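Local coordinates for hypothetical protein Atu0120 (Agrobacterium tumefaciens, PDB 2I6H) that is of unknown function, a largely helical bacterial protein assigned to the DUF924 family, at residues G100-Y105 with G184-E189. Sequence-based numbering, arbitrary orientation. Where two conformers were deposited one is given.
Sequences GTAHMY and GILLRE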
ATOM      1  N   GLY A 100      20.024  -0.320  -8.580  1.00 11.78           N
ATOM      2  CA  GLY A 100      20.663  -1.111  -9.645  1.00 11.28           C
ATOM      3  C   GLY A 100      22.022  -1.684  -9.300  1.00 10.63           C
ATOM      4  O   GLY A 100      22.692  -2.266 -10.175  1.00 11.59           O
ATOM      5  N   THR A 101      22.443  -1.531  -8.038  1.00 10.39           N
ATOM      6  CA  THR A 101      23.741  -2.020  -7.565  1.00 11.23           C
ATOM      7  C   THR A 101      23.664  -2.818  -6.271  1.00 11.56           C
ATOM      8  O   THR A 101      22.684  -2.702  -5.499  1.00 11.60           O
ATOM      9  CB  THR A 101      24.794  -0.874  -7.339  1.00  9.64           C
ATOM     10  OG1 THR A 101      24.531  -0.189  -6.110  1.00 10.03           O
ATOM     11  CG2 THR A 101      24.799   0.139  -8.494  1.00  9.47           C
ATOM     12  N   ALA A 102      24.737  -3.568  -6.001  1.00 10.56           N
ATOM     13  CA  ALA A 102      24.801  -4.380  -4.782  1.00 10.07           C
ATOM     14  C   ALA A 102      24.814  -3.494  -3.528  1.00  9.72           C
ATOM     15  O   ALA A 102      24.530  -3.989  -2.429  1.00 11.06           O
ATOM     16  CB  ALA A 102      26.032  -5.292  -4.813  1.00 10.70           C
ATOM     17  N   HIS A 103      25.143  -2.200  -3.703  1.00  9.33           N
ATOM     18  CA  HIS A 103      25.113  -1.232  -2.601  1.00  9.90           C
ATOM     19  C   HIS A 103      23.695  -1.100  -2.028  1.00 10.10           C
ATOM     20  O   HIS A 103      23.560  -0.736  -0.878  1.00  8.98           O
ATOM     21  CB  HIS A 103      25.636   0.135  -3.019  1.00  8.79           C
ATOM     22  CG  HIS A 103      27.096   0.128  -3.379  1.00 10.62           C
ATOM     23  ND1 HIS A 103      28.098  -0.065  -2.448  1.00 12.41           N
ATOM     24  CD2 HIS A 103      27.709   0.234  -4.585  1.00 11.82           C
ATOM     25  CE1 HIS A 103      29.279  -0.004  -3.055  1.00 11.90           C
ATOM     26  NE2 HIS A 103      29.071   0.155  -4.359  1.00  9.90           N
HETATM   27  N   MSE A 104      22.680  -1.419  -2.823  1.00  9.89           N
HETATM   28  CA  MSE A 104      21.290  -1.317  -2.325  1.00 12.57           C
HETATM   29  C   MSE A 104      21.045  -2.194  -1.075  1.00 11.19           C
HETATM   30  O   MSE A 104      20.183  -1.842  -0.219  1.00 12.54           O
HETATM   31  CB  MSE A 104      20.309  -1.749  -3.400  1.00 12.23           C
HETATM   32  CG  MSE A 104      19.895  -0.648  -4.241  1.00 13.91           C
HETATM   33 SE   MSE A 104      18.453  -1.449  -5.392  0.80 24.30          SE
HETATM   34  CE  MSE A 104      19.395  -2.811  -6.263  1.00 18.87           C
ATOM     35  N   TYR A 105      21.819  -3.296  -0.940  1.00 10.47           N
ATOM     36  CA  TYR A 105      21.588  -4.298   0.132  1.00 10.98           C
ATOM     37  C   TYR A 105      22.700  -4.325   1.183  1.00 12.00           C
ATOM     38  O   TYR A 105      22.593  -5.050   2.192  1.00 11.15           O
ATOM     39  CB  TYR A 105      21.422  -5.717  -0.487  1.00 12.31           C
ATOM     40  CG  TYR A 105      20.500  -5.685  -1.689  1.00 13.71           C
ATOM     41  CD1 TYR A 105      19.168  -5.278  -1.544  1.00 13.37           C
ATOM     42  CD2 TYR A 105      20.960  -5.989  -2.970  1.00 15.41           C
ATOM     43  CE1 TYR A 105      18.297  -5.179  -2.651  1.00 15.34           C
ATOM     44  CE2 TYR A 105      20.100  -5.897  -4.071  1.00 14.44           C
ATOM     45  CZ  TYR A 105      18.773  -5.506  -3.893  1.00 14.67           C
ATOM     46  OH  TYR A 105      17.894  -5.408  -4.943  1.00 18.14           O
ATOM     47  N   GLY A 184      20.665 -11.057 -10.468  1.00 16.39           N
ATOM     48  CA  GLY A 184      21.586 -10.444 -11.435  1.00 17.82           C
ATOM     49  C   GLY A 184      22.608  -9.579 -10.729  1.00 17.88           C
ATOM     50  O   GLY A 184      23.825  -9.684 -10.960  1.00 17.19           O
ATOM     51  N   ILE A 185      22.112  -8.713  -9.848  1.00 18.97           N
ATOM     52  CA  ILE A 185      22.967  -7.759  -9.141  1.00 20.42           C
ATOM     53  C   ILE A 185      23.951  -8.500  -8.204  1.00 20.58           C
ATOM     54  O   ILE A 185      25.099  -8.070  -7.993  1.00 21.81           O
ATOM     55  CB  ILE A 185      22.094  -6.791  -8.288  1.00 20.47           C
ATOM     56  CG1 ILE A 185      21.323  -5.837  -9.193  1.00 21.64           C
ATOM     57  CG2 ILE A 185      22.952  -5.999  -7.294  1.00 21.81           C
ATOM     58  CD1 ILE A 185      20.115  -5.184  -8.473  1.00 22.39           C
ATOM     59  N   LEU A 186      23.489  -9.600  -7.626  1.00 20.14           N
ATOM     60  CA  LEU A 186      24.319 -10.352  -6.689  1.00 21.21           C
ATOM     61  C   LEU A 186      25.107 -11.494  -7.335  1.00 21.51           C
ATOM     62  O   LEU A 186      25.790 -12.245  -6.631  1.00 22.94           O
ATOM     63  CB  LEU A 186      23.471 -10.887  -5.541  1.00 21.39           C
ATOM     64  CG  LEU A 186      22.877  -9.785  -4.620  1.00 21.28           C
ATOM     65  CD1 LEU A 186      22.001 -10.460  -3.595  1.00 20.71           C
ATOM     66  CD2 LEU A 186      23.931  -8.880  -3.917  1.00 21.44           C
ATOM     67  N   LEU A 187      24.975 -11.663  -8.650  1.00 20.25           N
ATOM     68  CA  LEU A 187      25.718 -12.719  -9.369  1.00 19.94           C
ATOM     69  C   LEU A 187      25.404 -14.129  -8.844  1.00 21.17           C
ATOM     70  O   LEU A 187      26.299 -14.977  -8.723  1.00 21.19           O
ATOM     71  CB  LEU A 187      27.249 -12.435  -9.365  1.00 19.72           C
ATOM     72  CG  LEU A 187      27.736 -11.241 -10.191  1.00 19.06           C
ATOM     73  CD1 LEU A 187      27.573  -9.942  -9.435  1.00 23.51           C
ATOM     74  CD2 LEU A 187      29.217 -11.398 -10.530  1.00 19.85           C
ATOM     75  N   ARG A 188      24.125 -14.368  -8.546  1.00 21.30           N
ATOM     76  CA  ARG A 188      23.630 -15.681  -8.149  1.00 23.19           C
ATOM     77  C   ARG A 188      22.991 -16.359  -9.327  1.00 24.83           C
ATOM     78  O   ARG A 188      22.362 -15.719 -10.177  1.00 25.92           O
ATOM     79  CB  ARG A 188      22.566 -15.552  -7.036  1.00 22.80           C
ATOM     80  CG  ARG A 188      22.981 -14.603  -5.970  1.00 23.14           C
ATOM     81  CD  ARG A 188      22.111 -14.684  -4.723  1.00 23.68           C
ATOM     82  NE  ARG A 188      20.771 -14.132  -4.891  1.00 19.21           N
ATOM     83  CZ  ARG A 188      20.075 -13.600  -3.879  1.00 19.73           C
ATOM     84  NH1 ARG A 188      18.851 -13.122  -4.084  1.00 16.49           N
ATOM     85  NH2 ARG A 188      20.619 -13.530  -2.659  1.00 15.93           N
ATOM     86  N   GLU A 189      23.130 -17.678  -9.348  1.00 26.75           N
ATOM     87  CA  GLU A 189      22.557 -18.498 -10.399  0.50 27.70           C
ATOM     88  C   GLU A 189      21.058 -18.667 -10.168  1.00 27.13           C
ATOM     89  O   GLU A 189      20.632 -19.164  -9.133  1.00 27.48           O
ATOM     90  CB  GLU A 189      23.252 -19.861 -10.451  0.50 27.61           C
ATOM     91  CG  GLU A 189      24.749 -19.797 -10.740  0.50 29.29           C
ATOM     92  CD  GLU A 189      25.362 -21.174 -10.910  0.50 30.00           C
ATOM     93  OE1 GLU A 189      24.942 -21.906 -11.837  0.50 32.86           O
ATOM     94  OE2 GLU A 189      26.266 -21.526 -10.113  0.50 33.80           O
TER
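Ile-185 pushes both of its branches into the turn formed by residues 100-105, and this is where the packing is tight. Ile-185 CG2 lies 3.3 Å from Ala-102 N. The same methyl, Ile-185 CG2, is 3.4 Å from Thr-101 C, which places it against the peptide linking the two residues. The other branch has CG1 anti to the carbonyl carbon (chi1 -71°), an orientation that carries CD1 to Met-104, a selenomethionine. Met-104 CE is modelled 3.3 Å from Ile-185 CD1, an unusually short separation whose exact value is doubtful; the two side chains cross at about a right angle. A bend at chi3 (-60°) turns CE toward that methyl. The Tyr-105 ring meets Ile-185 CG2 at its edge, near the ring plane, with Tyr-105 CE2 4.3 Å from Ile-185 CG2, while Met-104 CB rests over the centre of one ring face.

The Leu-186 side is looser: Leu-186 CD2 approaches Ala-102 CB and Tyr-105 CD2, each at 4.3 Å. Ala-102 is exposed, which places this side toward solvent. No hydrogen bond joins the segments, and the side chains meet carbon against carbon. Polar ends find partners outside the two segments: Thr-101 OG1 bonds with Phe-98 O, and Arg-188 NH2 forms a salt bridge with Glu-143.

Leu-187, with positive phi, ends the short helix 183-186 in a Schellman motif. The arrangement is a surface loop-to-helix-end contact of an all-helical fold, in which the connection between helices 80-97 and 108-120 receives the apolar side chains of a C-capped helical turn.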